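Local coordinates for protein glucokinase (Leishmania braziliensis MHOM/BR/75/M2904, PDB 6EDI) that probably phosphorylates D-glucose with ATP, as a two-lobed glucokinase of the ASKHA superfamily that crystallised as a dimer in an open conformation, at residues E86-V91 with V144-K149; L166-A171 with S175-V180; S248-A253 with Y288-E293; H374-E379 with K383-T388. All coordinates share one frame; numbering follows the deposited sequence.

Contact 1. Residues E86-V91 with V144-K149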
loop_
_atom_site.group_PDB
_atom_site.type_symbol
_atom_site.label_atom_id
_atom_site.label_comp_id
_atom_site.label_asym_id
_atom_site.label_seq_id
_atom_site.Cartn_x
_atom_site.Cartn_y
_atom_site.Cartn_z
ATOM N N GLU A 86 20.293 14.484 -22.911
ATOM C CA GLU A 86 20.704 15.698 -23.595
ATOM C C GLU A 86 20.338 16.896 -22.747
ATOM O O GLU A 86 21.157 17.793 -22.542
ATOM C CB GLU A 86 20.016 15.805 -24.948
ATOM C CG GLU A 86 20.141 14.557 -25.787
ATOM C CD GLU A 86 19.848 14.817 -27.236
ATOM O OE1 GLU A 86 19.375 15.931 -27.560
ATOM O OE2 GLU A 86 20.102 13.906 -28.050
ATOM N N PHE A 87 19.105 16.896 -22.240
ATOM C CA PHE A 87 18.591 18.032 -21.476
ATOM C C PHE A 87 19.401 18.265 -20.198
ATOM O O PHE A 87 19.782 19.395 -19.894
ATOM C CB PHE A 87 17.109 17.849 -21.132
ATOM C CG PHE A 87 16.217 17.661 -22.329
ATOM C CD1 PHE A 87 16.584 18.150 -23.574
ATOM C CD2 PHE A 87 15.013 16.979 -22.202
ATOM C CE1 PHE A 87 15.765 17.968 -24.681
ATOM C CE2 PHE A 87 14.178 16.793 -23.297
ATOM C CZ PHE A 87 14.554 17.293 -24.543
ATOM N N PHE A 88 19.659 17.195 -19.454
ATOM C CA PHE A 88 20.427 17.323 -18.222
ATOM C C PHE A 88 21.823 17.865 -18.523
ATOM O O PHE A 88 22.339 18.717 -17.797
ATOM C CB PHE A 88 20.514 15.987 -17.488
ATOM C CG PHE A 88 19.185 15.434 -17.081
ATOM C CD1 PHE A 88 18.109 16.283 -16.829
ATOM C CD2 PHE A 88 19.005 14.060 -16.963
ATOM C CE1 PHE A 88 16.862 15.761 -16.461
ATOM C CE2 PHE A 88 17.773 13.531 -16.604
ATOM C CZ PHE A 88 16.699 14.386 -16.349
ATOM N N ASP A 89 22.417 17.394 -19.617
ATOM C CA ASP A 89 23.724 17.899 -20.016
ATOM C C ASP A 89 23.679 19.380 -20.439
ATOM O O ASP A 89 24.561 20.152 -20.066
ATOM C CB ASP A 89 24.359 17.025 -21.097
ATOM C CG ASP A 89 25.855 17.235 -21.197
ATOM O OD1 ASP A 89 26.587 16.667 -20.357
ATOM O OD2 ASP A 89 26.298 17.981 -22.099
ATOM N N GLU A 90 22.653 19.787 -21.186
ATOM C CA GLU A 90 22.506 21.207 -21.530
ATOM C C GLU A 90 22.364 22.099 -20.294
ATOM O O GLU A 90 22.847 23.231 -20.282
ATOM C CB GLU A 90 21.316 21.446 -22.466
ATOM C CG GLU A 90 21.408 20.754 -23.808
ATOM C CD GLU A 90 20.849 21.602 -24.939
ATOM O OE1 GLU A 90 19.609 21.703 -25.071
ATOM O OE2 GLU A 90 21.661 22.173 -25.694
ATOM N N VAL A 91 21.687 21.599 -19.263
ATOM C CA VAL A 91 21.523 22.366 -18.027
ATOM C C VAL A 91 22.864 22.455 -17.316
ATOM O O VAL A 91 23.286 23.530 -16.862
ATOM C CB VAL A 91 20.493 21.713 -17.085
ATOM C CG1 VAL A 91 20.495 22.400 -15.717
ATOM C CG2 VAL A 91 19.105 21.760 -17.699
ATOM N N VAL A 144 25.269 12.638 -12.265
ATOM C CA VAL A 144 25.354 12.540 -10.820
ATOM C C VAL A 144 25.293 13.906 -10.130
ATOM O O VAL A 144 24.840 14.021 -8.989
ATOM C CB VAL A 144 26.607 11.741 -10.420
ATOM C CG1 VAL A 144 27.557 12.583 -9.574
ATOM C CG2 VAL A 144 26.198 10.493 -9.730
ATOM N N GLU A 145 25.728 14.944 -10.833
ATOM C CA GLU A 145 25.682 16.279 -10.268
ATOM C C GLU A 145 24.243 16.769 -10.124
ATOM O O GLU A 145 23.951 17.611 -9.272
ATOM C CB GLU A 145 26.493 17.244 -11.136
ATOM C CG GLU A 145 27.930 16.793 -11.381
ATOM C CD GLU A 145 28.598 17.558 -12.509
ATOM O OE1 GLU A 145 28.401 17.179 -13.683
ATOM O OE2 GLU A 145 29.315 18.542 -12.226
ATOM N N LEU A 146 23.345 16.258 -10.967
ATOM C CA LEU A 146 21.929 16.607 -10.842
ATOM C C LEU A 146 21.170 15.530 -10.088
ATOM O O LEU A 146 20.130 15.799 -9.486
ATOM C CB LEU A 146 21.280 16.846 -12.211
ATOM C CG LEU A 146 21.892 18.003 -12.995
ATOM C CD1 LEU A 146 21.147 18.263 -14.293
ATOM C CD2 LEU A 146 21.926 19.263 -12.136
ATOM N N PHE A 147 21.699 14.313 -10.111
ATOM C CA PHE A 147 21.035 13.197 -9.448
ATOM C C PHE A 147 22.005 12.429 -8.569
ATOM O O PHE A 147 22.556 11.403 -8.994
ATOM C CB PHE A 147 20.364 12.276 -10.473
ATOM C CG PHE A 147 19.360 12.987 -11.344
ATOM C CD1 PHE A 147 19.757 13.604 -12.529
ATOM C CD2 PHE A 147 18.025 13.066 -10.958
ATOM C CE1 PHE A 147 18.835 14.279 -13.322
ATOM C CE2 PHE A 147 17.097 13.732 -11.737
ATOM C CZ PHE A 147 17.500 14.342 -12.929
ATOM N N PRO A 148 22.204 12.920 -7.329
ATOM C CA PRO A 148 23.233 12.360 -6.448
ATOM C C PRO A 148 22.987 10.898 -6.144
ATOM O O PRO A 148 21.830 10.474 -5.994
ATOM C CB PRO A 148 23.111 13.207 -5.170
ATOM C CG PRO A 148 22.564 14.512 -5.625
ATOM C CD PRO A 148 21.588 14.130 -6.744
ATOM N N LYS A 149 24.080 10.145 -6.084
ATOM C CA LYS A 149 24.047 8.730 -5.758
ATOM C C LYS A 149 23.284 8.533 -4.462
ATOM O O LYS A 149 23.516 9.255 -3.500
ATOM C CB LYS A 149 25.481 8.198 -5.611
ATOM C CG LYS A 149 25.568 6.811 -4.981
ATOM C CD LYS A 149 27.017 6.389 -4.729
ATOM C CE LYS A 149 27.095 5.113 -3.885
ATOM N NZ LYS A 149 28.508 4.665 -3.652
#

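Contact 2. Residues L166-A171 with S175-V180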
loop_
_atom_site.group_PDB
_atom_site.type_symbol
_atom_site.label_atom_id
_atom_site.label_comp_id
_atom_site.label_asym_id
_atom_site.label_seq_id
_atom_site.Cartn_x
_atom_site.Cartn_y
_atom_site.Cartn_z
ATOM N N LEU A 166 2.583 16.385 0.225
ATOM C CA LEU A 166 3.377 16.382 1.449
ATOM C C LEU A 166 4.199 17.664 1.530
ATOM O O LEU A 166 4.295 18.285 2.586
ATOM C CB LEU A 166 4.315 15.181 1.468
ATOM C CG LEU A 166 5.307 15.198 2.628
ATOM C CD1 LEU A 166 4.557 15.106 3.947
ATOM C CD2 LEU A 166 6.286 14.056 2.487
ATOM N N ALA A 167 4.784 18.056 0.403
ATOM C CA ALA A 167 5.600 19.262 0.359
ATOM C C ALA A 167 4.772 20.469 0.784
ATOM O O ALA A 167 5.212 21.274 1.609
ATOM C CB ALA A 167 6.179 19.460 -1.013
ATOM N N LEU A 168 3.577 20.589 0.220
ATOM C CA LEU A 168 2.681 21.690 0.562
ATOM C C LEU A 168 2.323 21.665 2.039
ATOM O O LEU A 168 2.239 22.712 2.695
ATOM C CB LEU A 168 1.406 21.626 -0.274
ATOM C CG LEU A 168 1.527 21.879 -1.777
ATOM C CD1 LEU A 168 0.254 21.471 -2.512
ATOM C CD2 LEU A 168 1.836 23.343 -2.008
ATOM N N SER A 169 2.099 20.461 2.552
ATOM C CA SER A 169 1.744 20.267 3.948
ATOM C C SER A 169 2.870 20.729 4.879
ATOM O O SER A 169 2.638 21.526 5.789
ATOM C CB SER A 169 1.425 18.796 4.206
ATOM O OG SER A 169 0.944 18.622 5.519
ATOM N N ASN A 170 4.082 20.216 4.655
ATOM C CA ASN A 170 5.230 20.581 5.490
ATOM C C ASN A 170 5.526 22.069 5.403
ATOM O O ASN A 170 6.083 22.659 6.325
ATOM C CB ASN A 170 6.467 19.778 5.086
ATOM C CG ASN A 170 6.353 18.319 5.454
ATOM O OD1 ASN A 170 5.554 17.953 6.321
ATOM N ND2 ASN A 170 7.141 17.471 4.792
ATOM N N ALA A 171 5.137 22.673 4.286
ATOM C CA ALA A 171 5.325 24.096 4.098
ATOM C C ALA A 171 4.318 24.937 4.881
ATOM O O ALA A 171 4.487 26.154 4.995
ATOM C CB ALA A 171 5.265 24.443 2.611
ATOM N N SER A 175 -3.759 24.433 3.212
ATOM C CA SER A 175 -5.102 25.001 3.128
ATOM C C SER A 175 -5.292 25.971 1.937
ATOM O O SER A 175 -6.418 26.228 1.508
ATOM C CB SER A 175 -5.483 25.688 4.443
ATOM O OG SER A 175 -4.629 26.773 4.716
ATOM N N ASP A 176 -4.204 26.520 1.411
ATOM C CA ASP A 176 -4.335 27.389 0.238
ATOM C C ASP A 176 -4.653 26.599 -1.035
ATOM O O ASP A 176 -5.178 27.154 -1.992
ATOM C CB ASP A 176 -3.078 28.241 0.045
ATOM C CG ASP A 176 -2.835 29.196 1.204
ATOM O OD1 ASP A 176 -3.684 30.073 1.448
ATOM O OD2 ASP A 176 -1.792 29.069 1.872
ATOM N N TYR A 177 -4.365 25.300 -1.028
ATOM C CA TYR A 177 -4.485 24.482 -2.233
ATOM C C TYR A 177 -5.546 23.399 -2.122
ATOM O O TYR A 177 -6.004 22.856 -3.131
ATOM C CB TYR A 177 -3.120 23.887 -2.611
ATOM C CG TYR A 177 -2.146 24.952 -3.037
ATOM C CD1 TYR A 177 -1.450 25.688 -2.095
ATOM C CD2 TYR A 177 -1.951 25.249 -4.375
ATOM C CE1 TYR A 177 -0.574 26.683 -2.469
ATOM C CE2 TYR A 177 -1.074 26.251 -4.764
ATOM C CZ TYR A 177 -0.393 26.966 -3.803
ATOM O OH TYR A 177 0.491 27.965 -4.167
ATOM N N PHE A 178 -5.936 23.098 -0.888
ATOM C CA PHE A 178 -6.867 22.022 -0.609
ATOM C C PHE A 178 -7.925 22.484 0.383
ATOM O O PHE A 178 -7.640 23.317 1.246
ATOM C CB PHE A 178 -6.095 20.808 -0.070
ATOM C CG PHE A 178 -5.287 20.114 -1.123
ATOM C CD1 PHE A 178 -4.019 20.563 -1.461
ATOM C CD2 PHE A 178 -5.823 19.045 -1.817
ATOM C CE1 PHE A 178 -3.275 19.933 -2.451
ATOM C CE2 PHE A 178 -5.095 18.417 -2.818
ATOM C CZ PHE A 178 -3.819 18.856 -3.137
ATOM N N LYS A 179 -9.133 21.945 0.254
ATOM C CA LYS A 179 -10.247 22.281 1.145
ATOM C C LYS A 179 -10.798 21.007 1.750
ATOM O O LYS A 179 -10.753 19.949 1.112
ATOM C CB LYS A 179 -11.376 22.973 0.373
ATOM C CG LYS A 179 -11.189 24.444 0.157
ATOM C CD LYS A 179 -12.468 25.191 0.525
ATOM C CE LYS A 179 -12.175 26.627 0.969
ATOM N NZ LYS A 179 -13.191 27.134 1.954
ATOM N N VAL A 180 -11.360 21.110 2.948
ATOM C CA VAL A 180 -11.916 19.948 3.619
ATOM C C VAL A 180 -13.263 19.592 3.035
ATOM O O VAL A 180 -14.146 20.441 2.940
ATOM C CB VAL A 180 -12.074 20.194 5.122
ATOM C CG1 VAL A 180 -12.751 19.005 5.800
ATOM C CG2 VAL A 180 -10.722 20.448 5.727
#

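Contact 3. Residues S248-A253 with Y288-E293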
loop_
_atom_site.group_PDB
_atom_site.type_symbol
_atom_site.label_atom_id
_atom_site.label_comp_id
_atom_site.label_asym_id
_atom_site.label_seq_id
_atom_site.Cartn_x
_atom_site.Cartn_y
_atom_site.Cartn_z
ATOM N N SER A 248 -26.081 -2.475 -9.713
ATOM C CA SER A 248 -25.539 -3.590 -10.494
ATOM C C SER A 248 -25.862 -3.482 -11.991
ATOM O O SER A 248 -25.050 -3.863 -12.835
ATOM C CB SER A 248 -26.022 -4.934 -9.925
ATOM O OG SER A 248 -25.485 -6.020 -10.649
ATOM N N LYS A 249 -27.044 -2.969 -12.324
ATOM C CA LYS A 249 -27.402 -2.772 -13.720
ATOM C C LYS A 249 -26.388 -1.831 -14.377
ATOM O O LYS A 249 -25.984 -2.051 -15.518
ATOM C CB LYS A 249 -28.821 -2.205 -13.856
ATOM C CG LYS A 249 -29.947 -3.157 -13.419
ATOM C CD LYS A 249 -29.824 -4.544 -14.055
ATOM C CE LYS A 249 -31.138 -5.333 -13.972
ATOM N NZ LYS A 249 -32.167 -4.856 -14.949
ATOM N N TYR A 250 -25.970 -0.805 -13.640
ATOM C CA TYR A 250 -24.961 0.133 -14.136
ATOM C C TYR A 250 -23.605 -0.523 -14.346
ATOM O O TYR A 250 -22.978 -0.325 -15.395
ATOM C CB TYR A 250 -24.805 1.355 -13.231
ATOM C CG TYR A 250 -23.638 2.228 -13.674
ATOM C CD1 TYR A 250 -23.734 3.036 -14.810
ATOM C CD2 TYR A 250 -22.435 2.202 -12.992
ATOM C CE1 TYR A 250 -22.659 3.825 -15.234
ATOM C CE2 TYR A 250 -21.354 2.991 -13.406
ATOM C CZ TYR A 250 -21.475 3.794 -14.517
ATOM O OH TYR A 250 -20.394 4.554 -14.910
ATOM N N VAL A 251 -23.143 -1.294 -13.359
ATOM C CA VAL A 251 -21.859 -1.958 -13.501
ATOM C C VAL A 251 -21.918 -2.894 -14.693
ATOM O O VAL A 251 -20.975 -2.982 -15.489
ATOM C CB VAL A 251 -21.449 -2.736 -12.223
ATOM C CG1 VAL A 251 -20.100 -3.396 -12.436
ATOM C CG2 VAL A 251 -21.412 -1.805 -10.994
ATOM N N GLN A 252 -23.046 -3.589 -14.816
ATOM C CA GLN A 252 -23.266 -4.482 -15.948
ATOM C C GLN A 252 -23.135 -3.744 -17.280
ATOM O O GLN A 252 -22.458 -4.208 -18.214
ATOM C CB GLN A 252 -24.661 -5.111 -15.871
ATOM C CG GLN A 252 -24.932 -6.091 -17.015
ATOM C CD GLN A 252 -23.931 -7.234 -17.048
ATOM O OE1 GLN A 252 -24.090 -8.243 -16.349
ATOM N NE2 GLN A 252 -22.889 -7.082 -17.849
ATOM N N ALA A 253 -23.798 -2.600 -17.375
ATOM C CA ALA A 253 -23.777 -1.842 -18.626
ATOM C C ALA A 253 -22.373 -1.325 -18.900
ATOM O O ALA A 253 -21.924 -1.306 -20.049
ATOM C CB ALA A 253 -24.785 -0.702 -18.589
ATOM N N TYR A 288 -23.329 10.007 -19.221
ATOM C CA TYR A 288 -24.254 10.920 -19.877
ATOM C C TYR A 288 -25.246 10.166 -20.754
ATOM O O TYR A 288 -26.455 10.348 -20.630
ATOM C CB TYR A 288 -23.499 11.956 -20.707
ATOM C CG TYR A 288 -24.413 13.022 -21.268
ATOM C CD1 TYR A 288 -25.050 13.928 -20.425
ATOM C CD2 TYR A 288 -24.647 13.118 -22.631
ATOM C CE1 TYR A 288 -25.892 14.909 -20.931
ATOM C CE2 TYR A 288 -25.484 14.094 -23.147
ATOM C CZ TYR A 288 -26.103 14.985 -22.293
ATOM O OH TYR A 288 -26.939 15.957 -22.816
ATOM N N ALA A 289 -24.727 9.324 -21.636
ATOM C CA ALA A 289 -25.574 8.462 -22.449
ATOM C C ALA A 289 -26.501 7.655 -21.551
ATOM O O ALA A 289 -27.722 7.681 -21.723
ATOM C CB ALA A 289 -24.734 7.555 -23.318
ATOM N N TYR A 290 -25.920 6.973 -20.566
ATOM C CA TYR A 290 -26.678 6.114 -19.663
ATOM C C TYR A 290 -27.844 6.850 -19.000
ATOM O O TYR A 290 -28.903 6.267 -18.787
ATOM C CB TYR A 290 -25.742 5.483 -18.615
ATOM C CG TYR A 290 -26.380 4.409 -17.742
ATOM C CD1 TYR A 290 -26.470 3.091 -18.178
ATOM C CD2 TYR A 290 -26.859 4.710 -16.472
ATOM C CE1 TYR A 290 -27.038 2.107 -17.377
ATOM C CE2 TYR A 290 -27.424 3.737 -15.668
ATOM C CZ TYR A 290 -27.511 2.442 -16.130
ATOM O OH TYR A 290 -28.072 1.471 -15.336
ATOM N N ALA A 291 -27.665 8.132 -18.689
ATOM C CA ALA A 291 -28.712 8.879 -17.980
ATOM C C ALA A 291 -29.790 9.415 -18.927
ATOM O O ALA A 291 -30.922 9.658 -18.511
ATOM C CB ALA A 291 -28.117 10.009 -17.167
ATOM N N LYS A 292 -29.423 9.637 -20.183
ATOM C CA LYS A 292 -30.378 10.145 -21.175
ATOM C C LYS A 292 -31.257 9.029 -21.711
ATOM O O LYS A 292 -32.490 9.107 -21.678
ATOM C CB LYS A 292 -29.655 10.832 -22.337
ATOM C CG LYS A 292 -29.687 12.353 -22.252
ATOM C CD LYS A 292 -29.330 13.023 -23.578
ATOM C CE LYS A 292 -30.398 12.801 -24.639
ATOM N NZ LYS A 292 -30.144 13.607 -25.871
ATOM N N GLU A 293 -30.595 7.997 -22.218
ATOM C CA GLU A 293 -31.246 6.825 -22.778
ATOM C C GLU A 293 -30.358 5.653 -22.402
ATOM O O GLU A 293 -30.742 4.794 -21.601
ATOM C CB GLU A 293 -31.335 6.945 -24.300
ATOM C CG GLU A 293 -32.300 8.010 -24.809
ATOM C CD GLU A 293 -33.552 7.417 -25.426
ATOM O OE1 GLU A 293 -33.945 6.301 -25.022
ATOM O OE2 GLU A 293 -34.139 8.068 -26.318
#

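Contact 4. Residues H374-E379 with K383-T388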
loop_
_atom_site.group_PDB
_atom_site.type_symbol
_atom_site.label_atom_id
_atom_site.label_comp_id
_atom_site.label_asym_id
_atom_site.label_seq_id
_atom_site.Cartn_x
_atom_site.Cartn_y
_atom_site.Cartn_z
ATOM N N HIS A 374 -20.283 5.799 3.110
ATOM C CA HIS A 374 -20.811 5.085 4.259
ATOM C C HIS A 374 -21.641 3.841 3.939
ATOM O O HIS A 374 -22.110 3.176 4.859
ATOM C CB HIS A 374 -21.590 6.043 5.174
ATOM C CG HIS A 374 -20.730 7.066 5.854
ATOM N ND1 HIS A 374 -21.216 7.918 6.826
ATOM C CD2 HIS A 374 -19.416 7.368 5.719
ATOM C CE1 HIS A 374 -20.242 8.702 7.253
ATOM N NE2 HIS A 374 -19.138 8.388 6.596
ATOM N N GLU A 375 -21.792 3.502 2.657
ATOM C CA GLU A 375 -22.515 2.286 2.272
ATOM C C GLU A 375 -21.677 1.022 2.437
ATOM O O GLU A 375 -22.217 -0.086 2.415
ATOM C CB GLU A 375 -23.027 2.372 0.827
ATOM C CG GLU A 375 -23.875 3.618 0.520
ATOM C CD GLU A 375 -24.443 3.625 -0.898
ATOM O OE1 GLU A 375 -24.300 2.610 -1.620
ATOM O OE2 GLU A 375 -25.032 4.657 -1.293
ATOM N N HIS A 376 -20.362 1.196 2.586
ATOM C CA HIS A 376 -19.421 0.081 2.719
ATOM C C HIS A 376 -19.767 -0.769 3.941
ATOM O O HIS A 376 -20.117 -0.234 4.991
ATOM C CB HIS A 376 -17.981 0.599 2.868
ATOM C CG HIS A 376 -16.936 -0.452 2.635
ATOM N ND1 HIS A 376 -16.633 -1.424 3.566
ATOM C CD2 HIS A 376 -16.136 -0.689 1.567
ATOM C CE1 HIS A 376 -15.689 -2.213 3.086
ATOM N NE2 HIS A 376 -15.369 -1.789 1.871
ATOM N N ALA A 377 -19.655 -2.084 3.800
ATOM C CA ALA A 377 -19.997 -3.020 4.880
ATOM C C ALA A 377 -19.237 -2.731 6.165
ATOM O O ALA A 377 -19.728 -3.004 7.264
ATOM C CB ALA A 377 -19.743 -4.448 4.443
ATOM N N MET A 378 -18.027 -2.204 6.030
ATOM C CA MET A 378 -17.167 -2.001 7.196
ATOM C C MET A 378 -17.408 -0.652 7.869
ATOM O O MET A 378 -16.952 -0.413 8.997
ATOM C CB MET A 378 -15.696 -2.151 6.793
ATOM C CG MET A 378 -15.362 -3.535 6.231
ATOM S SD MET A 378 -15.507 -4.816 7.507
ATOM C CE MET A 378 -13.976 -4.565 8.399
ATOM N N GLU A 379 -18.114 0.237 7.177
ATOM C CA GLU A 379 -18.567 1.457 7.819
ATOM C C GLU A 379 -19.876 1.139 8.516
ATOM O O GLU A 379 -20.109 1.551 9.653
ATOM C CB GLU A 379 -18.754 2.590 6.800
ATOM C CG GLU A 379 -19.284 3.874 7.408
ATOM C CD GLU A 379 -18.347 4.464 8.442
ATOM O OE1 GLU A 379 -17.126 4.190 8.370
ATOM O OE2 GLU A 379 -18.836 5.201 9.331
ATOM N N LYS A 383 -17.731 1.486 11.522
ATOM C CA LYS A 383 -17.339 2.907 11.412
ATOM C C LYS A 383 -15.853 3.118 11.113
ATOM O O LYS A 383 -15.243 4.067 11.630
ATOM C CB LYS A 383 -17.705 3.698 12.684
ATOM C CG LYS A 383 -19.112 4.299 12.741
ATOM C CD LYS A 383 -20.191 3.262 12.595
ATOM C CE LYS A 383 -21.520 3.890 12.193
ATOM N NZ LYS A 383 -22.131 3.255 10.976
ATOM N N PHE A 384 -15.269 2.252 10.285
ATOM C CA PHE A 384 -13.850 2.375 9.939
ATOM C C PHE A 384 -13.583 3.562 9.026
ATOM O O PHE A 384 -12.599 4.287 9.198
ATOM C CB PHE A 384 -13.361 1.112 9.216
ATOM C CG PHE A 384 -12.957 -0.015 10.133
ATOM C CD1 PHE A 384 -11.870 0.121 10.988
ATOM C CD2 PHE A 384 -13.632 -1.227 10.105
ATOM C CE1 PHE A 384 -11.481 -0.937 11.827
ATOM C CE2 PHE A 384 -13.249 -2.274 10.935
ATOM C CZ PHE A 384 -12.179 -2.133 11.788
ATOM N N LEU A 385 -14.451 3.737 8.036
ATOM C CA LEU A 385 -14.201 4.696 6.953
ATOM C C LEU A 385 -14.410 6.148 7.404
ATOM O O LEU A 385 -13.731 7.063 6.927
ATOM C CB LEU A 385 -15.056 4.352 5.724
ATOM C CG LEU A 385 -14.755 3.038 4.980
ATOM C CD1 LEU A 385 -15.106 1.781 5.765
ATOM C CD2 LEU A 385 -15.486 2.998 3.667
ATOM N N SER A 386 -15.335 6.356 8.340
ATOM C CA SER A 386 -15.636 7.705 8.828
ATOM C C SER A 386 -14.513 8.281 9.695
ATOM O O SER A 386 -14.569 9.443 10.099
ATOM C CB SER A 386 -16.950 7.701 9.608
ATOM O OG SER A 386 -16.897 6.755 10.655
ATOM N N ARG A 387 -13.493 7.474 9.973
ATOM C CA ARG A 387 -12.324 7.962 10.710
ATOM C C ARG A 387 -11.506 8.932 9.873
ATOM O O ARG A 387 -10.747 9.742 10.412
ATOM C CB ARG A 387 -11.432 6.803 11.146
ATOM C CG ARG A 387 -12.124 5.786 12.044
ATOM C CD ARG A 387 -11.173 4.648 12.360
ATOM N NE ARG A 387 -11.752 3.646 13.260
ATOM C CZ ARG A 387 -11.074 2.619 13.755
ATOM N NH1 ARG A 387 -9.794 2.475 13.446
ATOM N NH2 ARG A 387 -11.670 1.742 14.562
ATOM N N THR A 388 -11.670 8.839 8.554
ATOM C CA THR A 388 -10.806 9.531 7.597
ATOM C C THR A 388 -11.305 10.921 7.195
ATOM O O THR A 388 -12.471 11.100 6.839
ATOM C CB THR A 388 -10.592 8.652 6.330
ATOM O OG1 THR A 388 -9.971 7.416 6.717
ATOM C CG2 THR A 388 -9.709 9.363 5.306
HETATM O O HOH W 1 -21.625 5.602 9.554
#

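Contact 1. Residues E86-V91 with V144-K149
Phe-88 and Val-91 face Leu-146 and Phe-147 from a turn of helix 84-98 whose shortest polar bond, Glu-90 N to Glu-86 O at 2.8 Å, stays within the helix; no hydrogen bond crosses to 144-149. The meeting is centred on two rings. Phe-147 brings its edge down on a face of Phe-88, a tilted edge-to-face pair with planes at 55° and centroids 4.8 Å apart. Phe-147 CE1 stands over the centre of the Phe-88 ring, while Phe-147 CZ comes within 3.5 Å of Phe-88 CZ.

Beside the rings, Leu-146 uses one branch. With CD1 extended, anti to CA (chi2 -176°), this methyl reaches the helix at 3.7 Å from Phe-88 O and 4.0 Å from Phe-88 CB. It also touches Val-91 CG1 more loosely.

Tyr-142 adds a second edge-to-face partner for Phe-88, and Val-54 and Val-115 bring in two strands of the six-stranded mixed sheet that helix 84-98 packs against. The loop between strands 137-138 and 152-156 is thus drawn onto both helix and sheet. All four touching residues are buried and meet without a directional polar bond, which implies attachment through dispersion, ring geometry and the exclusion of water.

Contact 2. Residues L166-A171 with S175-V180
Two aromatic rings, Tyr-177 and Phe-178, receive the two branches of Leu-168 in different ways. Leu-168 CD2 lies over a face of the Tyr-177 ring, offset toward its rim, with the nearest atom, Tyr-177 CD1, at 4.0 Å. Leu-168 CD1 instead meets the Phe-178 ring at its edge and in its plane, 3.9 Å from Phe-178 CE1.

The setting is a tight helix-to-strand connection between the lobes of the ASKHA fold: helix 157-170 follows an outermost strand of one mixed sheet, and after a few residues and the short helix 174-177 the chain enters strand 178-182, an outermost strand of the other. The contact therefore spans the point where the chain passes from the helix to the edge of the second sheet, and Leu-168 is the residue on the helical side that touches both rings.

The fork at Leu-168 CG sends CD2 to Tyr-177 and CD1 to Phe-178. With CG anti to its carbonyl carbon (chi1 -67°), the side chain runs out from the helix and crosses both aromatic side chains at about a right angle. Ile-399 and Leu-402 of helix 399-409 also touch Leu-168, joining a third element to the same apolar cluster.

Polar bonds hold the surroundings instead. Tyr-177 OH is hydrogen-bonded to Val-16 N, which ties the far end of the ring to the N-terminal strand 16-20. Ser-169 OG bonds to Ile-200 N and Thr-199 OG1, and so secures the helix just beyond the leucine. At the base of the tyrosine, Tyr-177 CB lies 4.2 Å from Leu-168 CD1.

Contact 3. Residues S248-A253 with Y288-E293
Tyr-290 carries this contact, reaching from helix 281-292 to the side of helix 245-259. One face of its ring takes the edge of Tyr-250: Tyr-250 CD1 stands 3.8 Å above the Tyr-290 plane, over its centre. The pair is a T-shaped, edge-to-face arrangement, with centroids 5.2 Å apart and planes at 78°. Ala-253 CB approaches obliquely, 3.8 Å from Tyr-290 CE1. The phenol oxygen ends against the helix backbone, Tyr-290 OH lying 3.5 Å from Tyr-250 N without a hydrogen bond between them, and Lys-249 CB, on an exposed residue, lies 4.0 Å from Tyr-290 OH.

In Tyr-290, CG lies opposite the backbone N (chi1 -171°), and the ring points across to the other helix. In the next shell, Tyr-250 OH is hydrogen-bonded to Asn-287 OD1, so the ring that offers its edge is itself secured to the helix carrying Tyr-290.

The helix axes stay 12.0 Å apart and run at 129° to each other, a separation spanned mainly by the Tyr-290 ring. Arg-325 of helix 317-341 touches both tyrosines, adding a third helix, while on 245-259 Ser-248 OG bonds to Trp-242 NE1 of the second subunit.

Contact 4. Residues H374-E379 with K383-T388
Glu-379 is gripped tightly by the turn 383-388, while the ammonium of Lys-383 lies on the looser, exposed side. On the tight side Glu-379 OE1 accepts from Ser-386 N at 2.8 Å, from above the carboxylate plane, with a weak, bent bond from Leu-385 N. Ser-386 OG donates to Glu-379 OE2 on its syn side, also 2.8 Å. The glutamate reaches back this way by a turn about the CB-CG bond (chi2 62°). Beside these polar bonds, Leu-385 CD2 lies 3.6 Å from His-376 CB, and Met-378 CE rests 3.5 Å from Phe-384 CE2.

The framework is a short helix, 377-382, closed at both ends. His-376 is its N-cap, ND1 accepting from Met-378 N in the ring plane, and Lys-383 leaves it with positive phi; Lys-383 N then bonds to Glu-379 O at 3.0 Å. His-376 NE2 is hydrogen-bonded to Glu-336 OE1 of helix 317-341, and Ser-239 of the second subunit packs on the same histidine.

On the open side Lys-383 NZ donates to Glu-379 O at 3.0 Å, from the face of the carbonyl plane opposite that used by Lys-383 N. The ammonium does not reach the carboxylate directly: a water joins Lys-383 NZ to Glu-379 OE2, and this positive neighbour would tend to keep the buried carboxylate charged.

How the contacts relate
From the N terminus the four contacts follow one another in series, and none nests within or crosses another. Contact 1 closes a long loop of 52 residues, tying helix 84-98 of the first lobe to the segment ahead of strand 152-156. Contact 2 closes a short turn soon afterwards, where the chain passes from that lobe to strand 178-182 of the second sheet. Contact 3 brings two helices together across 34 intervening residues, and contact 4 ends the series with another short closure, leading into strand 389-393. Contacts 1 and 3 lie about 50 Å apart between centres, on opposite sides of the chain's centre; contacts 3 and 4 both touch the second subunit.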